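Local atomic coordinates of integral membrane indolylacetylinositol arabinosyltransferase EmbB (Mycolicibacterium smegmatis MC2 155, PDB entry 7BVC), a protein that probably transfers arabinose units in the cell membrane to build the arabinan of the mycobacterial cell-wall arabinogalactan. Residues V135-E149 with Y158-E170. Numbering follows the deposited sequence.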
ATOM      1  N   VAL B 135      25.051 -18.778  40.294  1.00 81.98           N
ATOM      2  CA  VAL B 135      25.609 -19.297  41.538  1.00 81.98           C
ATOM      3  C   VAL B 135      26.657 -18.312  42.045  1.00 81.98           C
ATOM      4  O   VAL B 135      27.266 -17.579  41.266  1.00 81.98           O
ATOM      5  CB  VAL B 135      26.199 -20.717  41.330  1.00 81.98           C
ATOM      6  CG1 VAL B 135      27.152 -21.104  42.437  1.00 81.98           C
ATOM      7  CG2 VAL B 135      25.087 -21.747  41.223  1.00 81.98           C
ATOM      8  N   ASN B 136      26.837 -18.263  43.364  1.00 91.53           N
ATOM      9  CA  ASN B 136      27.892 -17.433  43.930  1.00 91.53           C
ATOM     10  C   ASN B 136      29.267 -18.027  43.641  1.00 91.53           C
ATOM     11  O   ASN B 136      29.445 -19.246  43.584  1.00 91.53           O
ATOM     12  CB  ASN B 136      27.694 -17.262  45.436  1.00 91.53           C
ATOM     13  CG  ASN B 136      26.548 -16.325  45.769  1.00 91.53           C
ATOM     14  OD1 ASN B 136      26.380 -15.286  45.130  1.00 91.53           O
ATOM     15  ND2 ASN B 136      25.760 -16.683  46.775  1.00 91.53           N
ATOM     16  N   ARG B 137      30.249 -17.139  43.474  1.00 92.61           N
ATOM     17  CA  ARG B 137      31.544 -17.528  42.922  1.00 92.61           C
ATOM     18  C   ARG B 137      32.313 -18.447  43.867  1.00 92.61           C
ATOM     19  O   ARG B 137      32.689 -19.567  43.498  1.00 92.61           O
ATOM     20  CB  ARG B 137      32.361 -16.275  42.601  1.00 92.61           C
ATOM     21  CG  ARG B 137      33.848 -16.520  42.454  1.00 92.61           C
ATOM     22  CD  ARG B 137      34.179 -17.032  41.067  1.00 92.61           C
ATOM     23  NE  ARG B 137      35.609 -16.960  40.784  1.00 92.61           N
ATOM     24  CZ  ARG B 137      36.229 -15.867  40.359  1.00 92.61           C
ATOM     25  NH1 ARG B 137      35.547 -14.746  40.170  1.00 92.61           N
ATOM     26  NH2 ARG B 137      37.534 -15.895  40.125  1.00 92.61           N
ATOM     27  N   ASP B 138      32.565 -17.986  45.094  1.00 98.36           N
ATOM     28  CA  ASP B 138      33.410 -18.739  46.015  1.00 98.36           C
ATOM     29  C   ASP B 138      32.792 -20.059  46.454  1.00 98.36           C
ATOM     30  O   ASP B 138      33.500 -20.888  47.037  1.00 98.36           O
ATOM     31  CB  ASP B 138      33.752 -17.883  47.238  1.00 98.36           C
ATOM     32  CG  ASP B 138      32.534 -17.226  47.858  1.00 98.36           C
ATOM     33  OD1 ASP B 138      31.522 -17.920  48.086  1.00 98.36           O
ATOM     34  OD2 ASP B 138      32.591 -16.007  48.120  1.00 98.36           O
ATOM     35  N   ARG B 139      31.501 -20.279  46.199  1.00 97.91           N
ATOM     36  CA  ARG B 139      30.915 -21.584  46.484  1.00 97.91           C
ATOM     37  C   ARG B 139      31.380 -22.622  45.470  1.00 97.91           C
ATOM     38  O   ARG B 139      31.744 -23.743  45.844  1.00 97.91           O
ATOM     39  CB  ARG B 139      29.391 -21.486  46.501  1.00 97.91           C
ATOM     40  CG  ARG B 139      28.702 -22.713  47.064  1.00 97.91           C
ATOM     41  CD  ARG B 139      27.470 -22.328  47.860  1.00 97.91           C
ATOM     42  NE  ARG B 139      26.525 -21.561  47.055  1.00 97.91           N
ATOM     43  CZ  ARG B 139      25.391 -22.050  46.566  1.00 97.91           C
ATOM     44  NH1 ARG B 139      25.056 -23.310  46.802  1.00 97.91           N
ATOM     45  NH2 ARG B 139      24.592 -21.279  45.842  1.00 97.91           N
ATOM     46  N   VAL B 140      31.374 -22.268  44.183  1.00 96.67           N
ATOM     47  CA  VAL B 140      31.978 -23.134  43.174  1.00 96.67           C
ATOM     48  C   VAL B 140      33.479 -23.230  43.398  1.00 96.67           C
ATOM     49  O   VAL B 140      34.083 -24.297  43.223  1.00 96.67           O
ATOM     50  CB  VAL B 140      31.650 -22.623  41.758  1.00 96.67           C
ATOM     51  CG1 VAL B 140      32.379 -23.445  40.712  1.00 96.67           C
ATOM     52  CG2 VAL B 140      30.159 -22.669  41.513  1.00 96.67           C
ATOM     53  N   ALA B 141      34.105 -22.120  43.796  1.00 99.65           N
ATOM     54  CA  ALA B 141      35.529 -22.143  44.109  1.00 99.65           C
ATOM     55  C   ALA B 141      35.840 -23.010  45.323  1.00 99.65           C
ATOM     56  O   ALA B 141      37.001 -23.382  45.522  1.00 99.65           O
ATOM     57  CB  ALA B 141      36.042 -20.721  44.335  1.00 99.65           C
ATOM     58  N   GLY B 142      34.835 -23.340  46.133  1.00102.66           N
ATOM     59  CA  GLY B 142      35.022 -24.198  47.279  1.00102.66           C
ATOM     60  C   GLY B 142      35.375 -25.616  46.879  1.00102.66           C
ATOM     61  O   GLY B 142      35.171 -26.033  45.735  1.00102.66           O
ATOM     62  N   PRO B 143      35.924 -26.389  47.821  1.00103.82           N
ATOM     63  CA  PRO B 143      36.372 -27.749  47.490  1.00103.82           C
ATOM     64  C   PRO B 143      35.267 -28.793  47.557  1.00103.82           C
ATOM     65  O   PRO B 143      35.452 -29.867  48.140  1.00103.82           O
ATOM     66  CB  PRO B 143      37.456 -28.012  48.543  1.00103.82           C
ATOM     67  CG  PRO B 143      37.018 -27.217  49.724  1.00103.82           C
ATOM     68  CD  PRO B 143      36.272 -26.010  49.202  1.00103.82           C
ATOM     69  N   ASP B 144      34.115 -28.490  46.961  1.00101.41           N
ATOM     70  CA  ASP B 144      33.021 -29.446  46.858  1.00101.41           C
ATOM     71  C   ASP B 144      32.415 -29.553  45.469  1.00101.41           C
ATOM     72  O   ASP B 144      31.674 -30.513  45.219  1.00101.41           O
ATOM     73  CB  ASP B 144      31.908 -29.116  47.868  1.00101.41           C
ATOM     74  CG  ASP B 144      31.342 -27.716  47.690  1.00101.41           C
ATOM     75  OD1 ASP B 144      31.557 -27.092  46.631  1.00101.41           O
ATOM     76  OD2 ASP B 144      30.664 -27.237  48.624  1.00101.41           O
ATOM     77  N   CYS B 145      32.743 -28.637  44.563  1.00 96.88           N
ATOM     78  CA  CYS B 145      32.207 -28.698  43.203  1.00 96.88           C
ATOM     79  C   CYS B 145      32.970 -29.714  42.349  1.00 96.88           C
ATOM     80  O   CYS B 145      34.191 -29.828  42.456  1.00 96.88           O
ATOM     81  CB  CYS B 145      32.254 -27.316  42.547  1.00 96.88           C
ATOM     82  SG  CYS B 145      30.712 -26.820  41.743  1.00 96.88           S
ATOM     83  N   GLN B 146      32.250 -30.451  41.504  1.00 90.06           N
ATOM     84  CA  GLN B 146      32.872 -31.448  40.644  1.00 90.06           C
ATOM     85  C   GLN B 146      32.825 -31.057  39.176  1.00 90.06           C
ATOM     86  O   GLN B 146      33.861 -31.074  38.504  1.00 90.06           O
ATOM     87  CB  GLN B 146      32.202 -32.819  40.845  1.00 90.06           C
ATOM     88  CG  GLN B 146      32.405 -33.427  42.222  1.00 90.06           C
ATOM     89  CD  GLN B 146      31.871 -34.843  42.312  1.00 90.06           C
ATOM     90  OE1 GLN B 146      30.703 -35.060  42.634  1.00 90.06           O
ATOM     91  NE2 GLN B 146      32.726 -35.816  42.020  1.00 90.06           N
ATOM     92  N   ARG B 147      31.652 -30.692  38.662  1.00 79.09           N
ATOM     93  CA  ARG B 147      31.483 -30.370  37.253  1.00 79.09           C
ATOM     94  C   ARG B 147      30.381 -29.328  37.118  1.00 79.09           C
ATOM     95  O   ARG B 147      29.775 -28.902  38.105  1.00 79.09           O
ATOM     96  CB  ARG B 147      31.141 -31.619  36.431  1.00 79.09           C
ATOM     97  CG  ARG B 147      32.265 -32.625  36.278  1.00 79.09           C
ATOM     98  CD  ARG B 147      31.750 -33.917  35.675  1.00 79.09           C
ATOM     99  NE  ARG B 147      31.305 -34.851  36.703  1.00 79.09           N
ATOM    100  CZ  ARG B 147      30.069 -35.326  36.798  1.00 79.09           C
ATOM    101  NH1 ARG B 147      29.752 -36.170  37.770  1.00 79.09           N
ATOM    102  NH2 ARG B 147      29.146 -34.957  35.920  1.00 79.09           N
ATOM    103  N   ILE B 148      30.136 -28.916  35.876  1.00 69.28           N
ATOM    104  CA  ILE B 148      28.998 -28.084  35.497  1.00 69.28           C
ATOM    105  C   ILE B 148      28.534 -28.573  34.134  1.00 69.28           C
ATOM    106  O   ILE B 148      29.314 -28.565  33.175  1.00 69.28           O
ATOM    107  CB  ILE B 148      29.350 -26.587  35.432  1.00 69.28           C
ATOM    108  CG1 ILE B 148      29.781 -26.060  36.801  1.00 69.28           C
ATOM    109  CG2 ILE B 148      28.170 -25.790  34.914  1.00 69.28           C
ATOM    110  CD1 ILE B 148      30.348 -24.664  36.767  1.00 69.28           C
ATOM    111  N   GLU B 149      27.277 -28.994  34.040  1.00 66.91           N
ATOM    112  CA  GLU B 149      26.756 -29.646  32.843  1.00 66.91           C
ATOM    113  C   GLU B 149      25.587 -28.841  32.295  1.00 66.91           C
ATOM    114  O   GLU B 149      24.568 -28.687  32.969  1.00 66.91           O
ATOM    115  CB  GLU B 149      26.344 -31.085  33.150  1.00 66.91           C
ATOM    116  CG  GLU B 149      27.535 -31.987  33.438  1.00 66.91           C
ATOM    117  CD  GLU B 149      27.133 -33.385  33.848  1.00 66.91           C
ATOM    118  OE1 GLU B 149      25.938 -33.600  34.139  1.00 66.91           O
ATOM    119  OE2 GLU B 149      28.013 -34.270  33.878  1.00 66.91           O
ATOM    120  N   TYR B 158      19.169 -26.908  30.690  1.00 66.90           N
ATOM    121  CA  TYR B 158      19.339 -27.281  32.090  1.00 66.90           C
ATOM    122  C   TYR B 158      20.818 -27.310  32.440  1.00 66.90           C
ATOM    123  O   TYR B 158      21.603 -28.025  31.804  1.00 66.90           O
ATOM    124  CB  TYR B 158      18.683 -28.634  32.379  1.00 66.90           C
ATOM    125  CG  TYR B 158      17.188 -28.534  32.577  1.00 66.90           C
ATOM    126  CD1 TYR B 158      16.658 -28.053  33.765  1.00 66.90           C
ATOM    127  CD2 TYR B 158      16.308 -28.903  31.571  1.00 66.90           C
ATOM    128  CE1 TYR B 158      15.295 -27.950  33.948  1.00 66.90           C
ATOM    129  CE2 TYR B 158      14.943 -28.805  31.744  1.00 66.90           C
ATOM    130  CZ  TYR B 158      14.443 -28.326  32.935  1.00 66.90           C
ATOM    131  OH  TYR B 158      13.084 -28.224  33.121  1.00 66.90           O
ATOM    132  N   ALA B 159      21.184 -26.531  33.457  1.00 68.54           N
ATOM    133  CA  ALA B 159      22.542 -26.463  33.973  1.00 68.54           C
ATOM    134  C   ALA B 159      22.596 -27.117  35.349  1.00 68.54           C
ATOM    135  O   ALA B 159      21.802 -26.783  36.237  1.00 68.54           O
ATOM    136  CB  ALA B 159      23.022 -25.014  34.052  1.00 68.54           C
ATOM    137  N   ASP B 160      23.521 -28.055  35.505  1.00 75.11           N
ATOM    138  CA  ASP B 160      23.719 -28.827  36.719  1.00 75.11           C
ATOM    139  C   ASP B 160      25.075 -28.488  37.318  1.00 75.11           C
ATOM    140  O   ASP B 160      26.053 -28.279  36.594  1.00 75.11           O
ATOM    141  CB  ASP B 160      23.656 -30.330  36.438  1.00 75.11           C
ATOM    142  CG  ASP B 160      22.303 -30.771  35.933  1.00 75.11           C
ATOM    143  OD1 ASP B 160      21.305 -30.101  36.254  1.00 75.11           O
ATOM    144  OD2 ASP B 160      22.235 -31.786  35.215  1.00 75.11           O
ATOM    145  N   PHE B 161      25.128 -28.483  38.645  1.00 77.47           N
ATOM    146  CA  PHE B 161      26.313 -28.080  39.392  1.00 77.47           C
ATOM    147  C   PHE B 161      26.751 -29.211  40.309  1.00 77.47           C
ATOM    148  O   PHE B 161      26.898 -29.007  41.518  1.00 77.47           O
ATOM    149  CB  PHE B 161      26.042 -26.816  40.209  1.00 77.47           C
ATOM    150  CG  PHE B 161      26.158 -25.545  39.424  1.00 77.47           C
ATOM    151  CD1 PHE B 161      25.080 -25.049  38.713  1.00 77.47           C
ATOM    152  CD2 PHE B 161      27.347 -24.840  39.402  1.00 77.47           C
ATOM    153  CE1 PHE B 161      25.189 -23.878  37.993  1.00 77.47           C
ATOM    154  CE2 PHE B 161      27.459 -23.670  38.684  1.00 77.47           C
ATOM    155  CZ  PHE B 161      26.379 -23.189  37.980  1.00 77.47           C
ATOM    156  N   VAL B 162      26.948 -30.398  39.733  1.00 82.19           N
ATOM    157  CA  VAL B 162      27.142 -31.648  40.464  1.00 82.19           C
ATOM    158  C   VAL B 162      28.093 -31.463  41.638  1.00 82.19           C
ATOM    159  O   VAL B 162      29.199 -30.936  41.481  1.00 82.19           O
ATOM    160  CB  VAL B 162      27.664 -32.747  39.522  1.00 82.19           C
ATOM    161  CG1 VAL B 162      27.628 -34.099  40.209  1.00 82.19           C
ATOM    162  CG2 VAL B 162      26.861 -32.767  38.232  1.00 82.19           C
ATOM    163  N   GLY B 163      27.660 -31.896  42.820  1.00 89.16           N
ATOM    164  CA  GLY B 163      28.389 -31.695  44.049  1.00 89.16           C
ATOM    165  C   GLY B 163      27.796 -30.640  44.959  1.00 89.16           C
ATOM    166  O   GLY B 163      28.052 -30.670  46.168  1.00 89.16           O
ATOM    167  N   LEU B 164      27.014 -29.718  44.411  1.00 93.37           N
ATOM    168  CA  LEU B 164      26.401 -28.643  45.173  1.00 93.37           C
ATOM    169  C   LEU B 164      24.922 -28.926  45.405  1.00 93.37           C
ATOM    170  O   LEU B 164      24.265 -29.603  44.610  1.00 93.37           O
ATOM    171  CB  LEU B 164      26.556 -27.305  44.447  1.00 93.37           C
ATOM    172  CG  LEU B 164      27.731 -26.410  44.843  1.00 93.37           C
ATOM    173  CD1 LEU B 164      29.043 -27.002  44.363  1.00 93.37           C
ATOM    174  CD2 LEU B 164      27.540 -25.006  44.292  1.00 93.37           C
ATOM    175  N   THR B 165      24.410 -28.401  46.513  1.00102.03           N
ATOM    176  CA  THR B 165      22.989 -28.409  46.821  1.00102.03           C
ATOM    177  C   THR B 165      22.525 -26.979  47.061  1.00102.03           C
ATOM    178  O   THR B 165      23.321 -26.095  47.389  1.00102.03           O
ATOM    179  CB  THR B 165      22.680 -29.276  48.049  1.00102.03           C
ATOM    180  OG1 THR B 165      23.374 -28.761  49.190  1.00102.03           O
ATOM    181  CG2 THR B 165      23.104 -30.716  47.810  1.00102.03           C
ATOM    182  N   GLN B 166      21.226 -26.756  46.892  1.00105.37           N
ATOM    183  CA  GLN B 166      20.678 -25.419  47.064  1.00105.37           C
ATOM    184  C   GLN B 166      20.772 -24.979  48.522  1.00105.37           C
ATOM    185  O   GLN B 166      20.741 -25.793  49.451  1.00105.37           O
ATOM    186  CB  GLN B 166      19.224 -25.365  46.595  1.00105.37           C
ATOM    187  CG  GLN B 166      19.003 -25.860  45.180  1.00105.37           C
ATOM    188  CD  GLN B 166      17.938 -25.067  44.451  1.00105.37           C
ATOM    189  OE1 GLN B 166      17.563 -23.974  44.876  1.00105.37           O
ATOM    190  NE2 GLN B 166      17.444 -25.613  43.346  1.00105.37           N
ATOM    191  N   ILE B 167      20.881 -23.668  48.717  1.00113.20           N
ATOM    192  CA  ILE B 167      20.963 -23.093  50.052  1.00113.20           C
ATOM    193  C   ILE B 167      19.851 -22.092  50.339  1.00113.20           C
ATOM    194  O   ILE B 167      19.590 -21.802  51.518  1.00113.20           O
ATOM    195  CB  ILE B 167      22.337 -22.439  50.295  1.00113.20           C
ATOM    196  CG1 ILE B 167      22.576 -21.310  49.293  1.00113.20           C
ATOM    197  CG2 ILE B 167      23.443 -23.475  50.217  1.00113.20           C
ATOM    198  CD1 ILE B 167      23.792 -20.461  49.612  1.00113.20           C
ATOM    199  N   SER B 168      19.182 -21.554  49.327  1.00119.94           N
ATOM    200  CA  SER B 168      18.090 -20.610  49.530  1.00119.94           C
ATOM    201  C   SER B 168      17.096 -20.791  48.386  1.00119.94           C
ATOM    202  O   SER B 168      17.135 -21.796  47.669  1.00119.94           O
ATOM    203  CB  SER B 168      18.632 -19.173  49.635  1.00119.94           C
ATOM    204  OG  SER B 168      19.143 -18.912  50.929  1.00119.94           O
ATOM    205  N   GLY B 169      16.200 -19.822  48.219  1.00124.59           N
ATOM    206  CA  GLY B 169      15.259 -19.837  47.117  1.00124.59           C
ATOM    207  C   GLY B 169      14.148 -20.859  47.240  1.00124.59           C
ATOM    208  O   GLY B 169      13.892 -21.612  46.295  1.00124.59           O
ATOM    209  N   GLU B 170      13.513 -20.919  48.413  1.00124.48           N
ATOM    210  CA  GLU B 170      12.268 -21.656  48.620  1.00124.48           C
ATOM    211  C   GLU B 170      12.483 -23.167  48.636  1.00124.48           C
ATOM    212  O   GLU B 170      11.585 -23.923  49.024  1.00124.48           O
ATOM    213  CB  GLU B 170      11.242 -21.230  47.553  1.00124.48           C
ATOM    214  CG  GLU B 170       9.889 -21.945  47.526  1.00124.48           C
ATOM    215  CD  GLU B 170       9.917 -23.232  46.720  1.00124.48           C
ATOM    216  OE1 GLU B 170       8.928 -23.993  46.770  1.00124.48           O
ATOM    217  OE2 GLU B 170      10.930 -23.481  46.033  1.00124.48           O
TER
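L164 lies between helix 137-140 and the C145 region, its two methyls parting to different neighbours: CD2 meets CG of R139 at 3.8 Å, while CD1 packs against CB of C145 and beside OD1 of D144. R139 has CG anti to its backbone N (chi1 -168°) and a chain bent further out, which lays its guanidinium beside I167, whose CD1 sits over the centre of one face; the O of T165 lies in plane at the edge, 3.3 Å from NH1 of R139. V162 spreads its methyls along R147, CG1 3.8 Å from NH1. The buried F161 ring takes CG2 of V135 squarely over one face, a CH-pi contact 3.8 Å from the centroid, and CG2 of I148 over the opposite face; CD1 of I148 is 3.6 Å from CE2 of F161. A single antiparallel hydrogen-bonded bridge, E149 with D160 (N of E149 to O of D160, 2.9 Å), and one loop bond, N of Q146 to O of V162 at 3.1 Å, join the backbones. A type II turn, F161 to L164, with G163 at positive phi, turns 158-170 past C145, which is disulfide-bonded to C85. The contact joins loops 137-146 and 160-167 beside strands 134-136 and 147-149 of the concanavalin-like domain, whose relatives are beta sandwiches.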